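Local coordinates for aminopeptidase N family protein (Idiomarina loihiensis L2TR, PDB 4FGM) that probably acts as a zinc-dependent aminopeptidase of the M61 family, removing residues from the N-terminal end of peptides, at residues A[269-280]-A[306-317]. Residues are numbered along the deposited sequence; the frame is centred on the assembly and turned at random.
Sequences SLCCHEYFHSWN and YEGMTSYFDDYL. With ZN (zinc ion), chain C; MAE (maleic acid), chain B.
His273, His277 and Glu307 meet at a zinc ion, which both histidines bind through NE2 and the glutamate through OE1; maleic acid supplies O2 as a fourth ligand. The carboxylate of Glu307 stands steeply against the His277 ring, their planes 79° apart, and its other oxygen, Glu307 OE2, comes within 2.6 Å of maleic acid O1. Behind the metal, the methyl of Thr310 serves both imidazoles: CG2 sits over one face of His273, 3.4 Å from the ring centroid, and over one face of His277 at 3.9 Å, two CH-pi contacts that fill the angle between the rings. In Thr310 a chi1 of -47° puts OG1 beside the backbone N and turns CG2 anti to it, toward the two rings, which leaves OG1 to bond Tyr306 O. The arrangement is the HExxH zinc site of the gluzincin peptidases, with Glu274 in the motif and the third protein ligand supplied from just before helix 308-320. A second shell fixes the ring rotations. His273 ND1 donates to Asp314 OD2 over 2.7 Å, reaching the anti side of the carboxylate close to the ring plane, while His277 ND1 bonds Asn280 O in the plane of its own ring. Asn280 ND2 adds a weak bond to Thr310 OG1, and its OD1 is buried without a polar partner. Farther from the metal, Phe276 lies with one face under Phe313 CB; the two phenyl rings are nearly parallel but slid apart, Phe276 CZ is 3.7 Å from Phe313 CD2, and Leu317 CD1 approaches Phe276 CD1. At its edge, Phe276 CD2 lies 3.7 Å from Thr310 OG1. With an alanine in place of Phe276, a gap would probably open beside Phe313 and Leu317 and Thr310 would lose that edge contact. At the far end of the interface, Ser269 OG donates to Asp315 OD1 (2.7 Å) from above the carboxylate plane.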
loop_
_atom_site.group_PDB
_atom_site.type_symbol
_atom_site.label_atom_id
_atom_site.label_comp_id
_atom_site.label_asym_id
_atom_site.label_seq_id
_atom_site.Cartn_x
_atom_site.Cartn_y
_atom_site.Cartn_z
ATOM N N SER A 269 9.224 4.180 -6.292
ATOM C CA SER A 269 8.777 2.810 -6.134
ATOM C C SER A 269 7.283 2.795 -5.787
ATOM O O SER A 269 6.533 1.937 -6.260
ATOM C CB SER A 269 9.593 2.124 -5.041
ATOM O OG SER A 269 9.235 0.762 -4.936
ATOM N N LEU A 270 6.854 3.754 -4.965
ATOM C CA LEU A 270 5.449 3.858 -4.573
ATOM C C LEU A 270 4.570 4.177 -5.786
ATOM O O LEU A 270 3.520 3.551 -5.979
ATOM C CB LEU A 270 5.262 4.948 -3.513
ATOM C CG LEU A 270 3.821 5.247 -3.066
ATOM C CD1 LEU A 270 3.161 4.005 -2.473
ATOM C CD2 LEU A 270 3.851 6.349 -2.028
ATOM N N CYS A 271 5.000 5.145 -6.597
ATOM C CA CYS A 271 4.235 5.534 -7.782
ATOM C C CYS A 271 4.152 4.373 -8.758
ATOM O O CYS A 271 3.094 4.089 -9.318
ATOM C CB CYS A 271 4.882 6.723 -8.487
ATOM S SG CYS A 271 4.971 8.211 -7.495
ATOM N N CYS A 272 5.283 3.707 -8.954
ATOM C CA CYS A 272 5.365 2.566 -9.849
ATOM C C CYS A 272 4.410 1.467 -9.380
ATOM O O CYS A 272 3.796 0.770 -10.188
ATOM C CB CYS A 272 6.798 2.034 -9.865
ATOM S SG CYS A 272 7.075 0.668 -10.987
ATOM N N HIS A 273 4.293 1.331 -8.063
ATOM C CA HIS A 273 3.439 0.327 -7.447
ATOM C C HIS A 273 1.947 0.612 -7.706
ATOM O O HIS A 273 1.189 -0.275 -8.124
ATOM C CB HIS A 273 3.716 0.291 -5.937
ATOM C CG HIS A 273 2.960 -0.768 -5.201
ATOM N ND1 HIS A 273 3.524 -1.978 -4.855
ATOM C CD2 HIS A 273 1.684 -0.804 -4.748
ATOM C CE1 HIS A 273 2.630 -2.714 -4.217
ATOM N NE2 HIS A 273 1.505 -2.025 -4.139
ATOM N N GLU A 274 1.520 1.848 -7.462
ATOM C CA GLU A 274 0.117 2.187 -7.663
ATOM C C GLU A 274 -0.268 2.140 -9.141
ATOM O O GLU A 274 -1.346 1.664 -9.496
ATOM C CB GLU A 274 -0.175 3.572 -7.082
ATOM C CG GLU A 274 0.176 3.738 -5.599
ATOM C CD GLU A 274 -0.341 2.610 -4.722
ATOM O OE1 GLU A 274 -1.371 1.999 -5.067
ATOM O OE2 GLU A 274 0.274 2.335 -3.672
ATOM N N TYR A 275 0.630 2.627 -9.994
ATOM C CA TYR A 275 0.408 2.648 -11.439
ATOM C C TYR A 275 0.197 1.223 -11.953
ATOM O O TYR A 275 -0.746 0.952 -12.699
ATOM C CB TYR A 275 1.614 3.279 -12.141
ATOM C CG TYR A 275 1.353 3.747 -13.561
ATOM C CD1 TYR A 275 0.538 4.855 -13.811
ATOM C CD2 TYR A 275 1.957 3.111 -14.652
ATOM C CE1 TYR A 275 0.338 5.318 -15.104
ATOM C CE2 TYR A 275 1.763 3.568 -15.952
ATOM C CZ TYR A 275 0.957 4.671 -16.171
ATOM O OH TYR A 275 0.791 5.151 -17.445
ATOM N N PHE A 276 1.073 0.312 -11.543
ATOM C CA PHE A 276 0.982 -1.085 -11.953
ATOM C C PHE A 276 -0.382 -1.654 -11.570
ATOM O O PHE A 276 -0.981 -2.452 -12.308
ATOM C CB PHE A 276 2.066 -1.908 -11.258
ATOM C CG PHE A 276 2.265 -3.276 -11.849
ATOM C CD1 PHE A 276 2.993 -3.436 -13.027
ATOM C CD2 PHE A 276 1.704 -4.400 -11.252
ATOM C CE1 PHE A 276 3.164 -4.694 -13.599
ATOM C CE2 PHE A 276 1.870 -5.670 -11.816
ATOM C CZ PHE A 276 2.600 -5.816 -12.996
ATOM N N HIS A 277 -0.865 -1.228 -10.405
ATOM C CA HIS A 277 -2.162 -1.672 -9.889
ATOM C C HIS A 277 -3.289 -1.320 -10.873
ATOM O O HIS A 277 -4.376 -1.926 -10.824
ATOM C CB HIS A 277 -2.457 -1.037 -8.521
ATOM C CG HIS A 277 -2.006 -1.865 -7.357
ATOM N ND1 HIS A 277 -2.214 -3.229 -7.276
ATOM C CD2 HIS A 277 -1.415 -1.511 -6.194
ATOM C CE1 HIS A 277 -1.776 -3.674 -6.115
ATOM N NE2 HIS A 277 -1.287 -2.650 -5.439
ATOM N N SER A 278 -3.051 -0.334 -11.746
ATOM C CA SER A 278 -4.071 0.051 -12.728
ATOM C C SER A 278 -4.469 -1.188 -13.522
ATOM O O SER A 278 -5.642 -1.365 -13.906
ATOM C CB SER A 278 -3.523 1.092 -13.697
ATOM O OG SER A 278 -3.483 2.357 -13.069
ATOM N N TRP A 279 -3.478 -2.026 -13.812
ATOM C CA TRP A 279 -3.751 -3.241 -14.561
ATOM C C TRP A 279 -4.009 -4.347 -13.552
ATOM O O TRP A 279 -5.007 -5.081 -13.634
ATOM C CB TRP A 279 -2.546 -3.633 -15.404
ATOM C CG TRP A 279 -2.320 -2.758 -16.575
ATOM C CD1 TRP A 279 -2.783 -2.952 -17.854
ATOM C CD2 TRP A 279 -1.549 -1.557 -16.603
ATOM N NE1 TRP A 279 -2.332 -1.940 -18.681
ATOM C CE2 TRP A 279 -1.571 -1.075 -17.940
ATOM C CE3 TRP A 279 -0.833 -0.843 -15.629
ATOM C CZ2 TRP A 279 -0.909 0.086 -18.324
ATOM C CZ3 TRP A 279 -0.169 0.313 -16.006
ATOM C CH2 TRP A 279 -0.207 0.768 -17.349
ATOM N N ASN A 280 -3.108 -4.455 -12.589
ATOM C CA ASN A 280 -3.219 -5.495 -11.586
ATOM C C ASN A 280 -4.007 -5.064 -10.359
ATOM O O ASN A 280 -3.494 -4.276 -9.545
ATOM C CB ASN A 280 -1.797 -5.904 -11.213
ATOM C CG ASN A 280 -1.693 -7.302 -10.624
ATOM O OD1 ASN A 280 -2.618 -8.104 -10.724
ATOM N ND2 ASN A 280 -0.529 -7.607 -10.025
ATOM N N TYR A 306 -2.075 -10.327 -6.468
ATOM C CA TYR A 306 -2.407 -8.925 -6.664
ATOM C C TYR A 306 -1.516 -7.951 -5.905
ATOM O O TYR A 306 -1.305 -6.823 -6.345
ATOM C CB TYR A 306 -3.892 -8.714 -6.366
ATOM C CG TYR A 306 -4.718 -9.296 -7.481
ATOM C CD1 TYR A 306 -4.684 -8.724 -8.758
ATOM C CD2 TYR A 306 -5.429 -10.481 -7.310
ATOM C CE1 TYR A 306 -5.328 -9.324 -9.836
ATOM C CE2 TYR A 306 -6.076 -11.093 -8.386
ATOM C CZ TYR A 306 -6.015 -10.508 -9.648
ATOM O OH TYR A 306 -6.603 -11.119 -10.729
ATOM N N GLU A 307 -0.983 -8.383 -4.770
ATOM C CA GLU A 307 -0.079 -7.523 -4.024
ATOM C C GLU A 307 1.353 -8.003 -4.245
ATOM O O GLU A 307 2.264 -7.191 -4.415
ATOM C CB GLU A 307 -0.420 -7.524 -2.531
ATOM C CG GLU A 307 -1.670 -6.722 -2.173
ATOM C CD GLU A 307 -1.620 -5.288 -2.679
ATOM O OE1 GLU A 307 -0.547 -4.855 -3.131
ATOM O OE2 GLU A 307 -2.652 -4.594 -2.620
ATOM N N GLY A 308 1.535 -9.327 -4.270
ATOM C CA GLY A 308 2.852 -9.914 -4.465
ATOM C C GLY A 308 3.560 -9.530 -5.754
ATOM O O GLY A 308 4.688 -9.024 -5.708
HETATM N N MSE A 309 2.915 -9.771 -6.900
HETATM C CA MSE A 309 3.507 -9.440 -8.196
HETATM C C MSE A 309 3.855 -7.955 -8.242
HETATM O O MSE A 309 4.941 -7.564 -8.694
HETATM C CB MSE A 309 2.534 -9.756 -9.346
HETATM C CG MSE A 309 2.016 -11.194 -9.408
HETATM SE SE MSE A 309 3.387 -12.584 -9.582
HETATM C CE MSE A 309 3.240 -13.360 -7.824
ATOM N N THR A 310 2.920 -7.132 -7.772
ATOM C CA THR A 310 3.107 -5.686 -7.755
ATOM C C THR A 310 4.291 -5.297 -6.866
ATOM O O THR A 310 5.033 -4.361 -7.172
ATOM C CB THR A 310 1.845 -4.980 -7.235
ATOM O OG1 THR A 310 0.692 -5.528 -7.892
ATOM C CG2 THR A 310 1.928 -3.472 -7.499
ATOM N N SER A 311 4.471 -6.031 -5.771
ATOM C CA SER A 311 5.570 -5.750 -4.855
ATOM C C SER A 311 6.916 -6.176 -5.420
ATOM O O SER A 311 7.957 -5.815 -4.881
ATOM C CB SER A 311 5.337 -6.421 -3.504
ATOM O OG SER A 311 4.281 -5.775 -2.816
ATOM N N TYR A 312 6.898 -6.947 -6.501
ATOM C CA TYR A 312 8.139 -7.368 -7.142
ATOM C C TYR A 312 8.445 -6.381 -8.260
ATOM O O TYR A 312 9.579 -5.941 -8.431
ATOM C CB TYR A 312 7.997 -8.772 -7.731
ATOM C CG TYR A 312 9.060 -9.119 -8.754
ATOM C CD1 TYR A 312 10.386 -9.324 -8.373
ATOM C CD2 TYR A 312 8.734 -9.252 -10.109
ATOM C CE1 TYR A 312 11.362 -9.656 -9.311
ATOM C CE2 TYR A 312 9.699 -9.585 -11.054
ATOM C CZ TYR A 312 11.011 -9.788 -10.651
ATOM O OH TYR A 312 11.966 -10.132 -11.581
ATOM N N PHE A 313 7.418 -6.015 -9.013
ATOM C CA PHE A 313 7.606 -5.096 -10.124
ATOM C C PHE A 313 7.834 -3.633 -9.760
ATOM O O PHE A 313 8.555 -2.938 -10.481
ATOM C CB PHE A 313 6.442 -5.236 -11.118
ATOM C CG PHE A 313 6.568 -6.444 -12.016
ATOM C CD1 PHE A 313 7.582 -6.517 -12.965
ATOM C CD2 PHE A 313 5.689 -7.515 -11.899
ATOM C CE1 PHE A 313 7.732 -7.650 -13.778
ATOM C CE2 PHE A 313 5.830 -8.654 -12.707
ATOM C CZ PHE A 313 6.849 -8.716 -13.652
ATOM N N ASP A 314 7.260 -3.152 -8.656
ATOM C CA ASP A 314 7.474 -1.744 -8.302
ATOM C C ASP A 314 8.963 -1.390 -8.234
ATOM O O ASP A 314 9.362 -0.301 -8.646
ATOM C CB ASP A 314 6.765 -1.350 -6.988
ATOM C CG ASP A 314 7.076 -2.284 -5.820
ATOM O OD1 ASP A 314 8.149 -2.925 -5.805
ATOM O OD2 ASP A 314 6.237 -2.354 -4.896
ATOM N N ASP A 315 9.783 -2.308 -7.735
ATOM C CA ASP A 315 11.223 -2.072 -7.657
ATOM C C ASP A 315 11.934 -2.504 -8.943
ATOM O O ASP A 315 12.758 -1.769 -9.489
ATOM C CB ASP A 315 11.841 -2.826 -6.472
ATOM C CG ASP A 315 11.363 -2.305 -5.130
ATOM O OD1 ASP A 315 11.268 -1.071 -4.981
ATOM O OD2 ASP A 315 11.102 -3.126 -4.225
ATOM N N TYR A 316 11.605 -3.699 -9.426
ATOM C CA TYR A 316 12.231 -4.238 -10.625
ATOM C C TYR A 316 12.083 -3.320 -11.842
ATOM O O TYR A 316 13.062 -3.038 -12.538
ATOM C CB TYR A 316 11.655 -5.624 -10.927
ATOM C CG TYR A 316 12.296 -6.295 -12.118
ATOM C CD1 TYR A 316 13.674 -6.528 -12.156
ATOM C CD2 TYR A 316 11.533 -6.670 -13.227
ATOM C CE1 TYR A 316 14.276 -7.109 -13.269
ATOM C CE2 TYR A 316 12.124 -7.253 -14.345
ATOM C CZ TYR A 316 13.495 -7.470 -14.364
ATOM O OH TYR A 316 14.078 -8.039 -15.475
ATOM N N LEU A 317 10.867 -2.845 -12.095
ATOM C CA LEU A 317 10.628 -1.956 -13.233
ATOM C C LEU A 317 11.413 -0.650 -13.108
ATOM O O LEU A 317 11.647 0.045 -14.097
ATOM C CB LEU A 317 9.130 -1.665 -13.371
ATOM C CG LEU A 317 8.284 -2.881 -13.759
ATOM C CD1 LEU A 317 6.852 -2.431 -14.021
ATOM C CD2 LEU A 317 8.873 -3.553 -15.011
HETATM ZN ZN ZN C . -0.575 -2.700 -3.573
HETATM C C1 MAE B . -1.509 -1.262 -1.518
HETATM O O1 MAE B . -1.861 -2.473 -1.296
HETATM O O2 MAE B . -1.535 -0.848 -2.699
HETATM C C2 MAE B . -1.145 -0.426 -0.353
HETATM C C3 MAE B . -1.885 0.110 0.615
HETATM C C4 MAE B . -3.330 -0.012 0.776
HETATM O O3 MAE B . -4.107 -0.607 0.005
HETATM O O4 MAE B . -3.775 0.511 1.819
#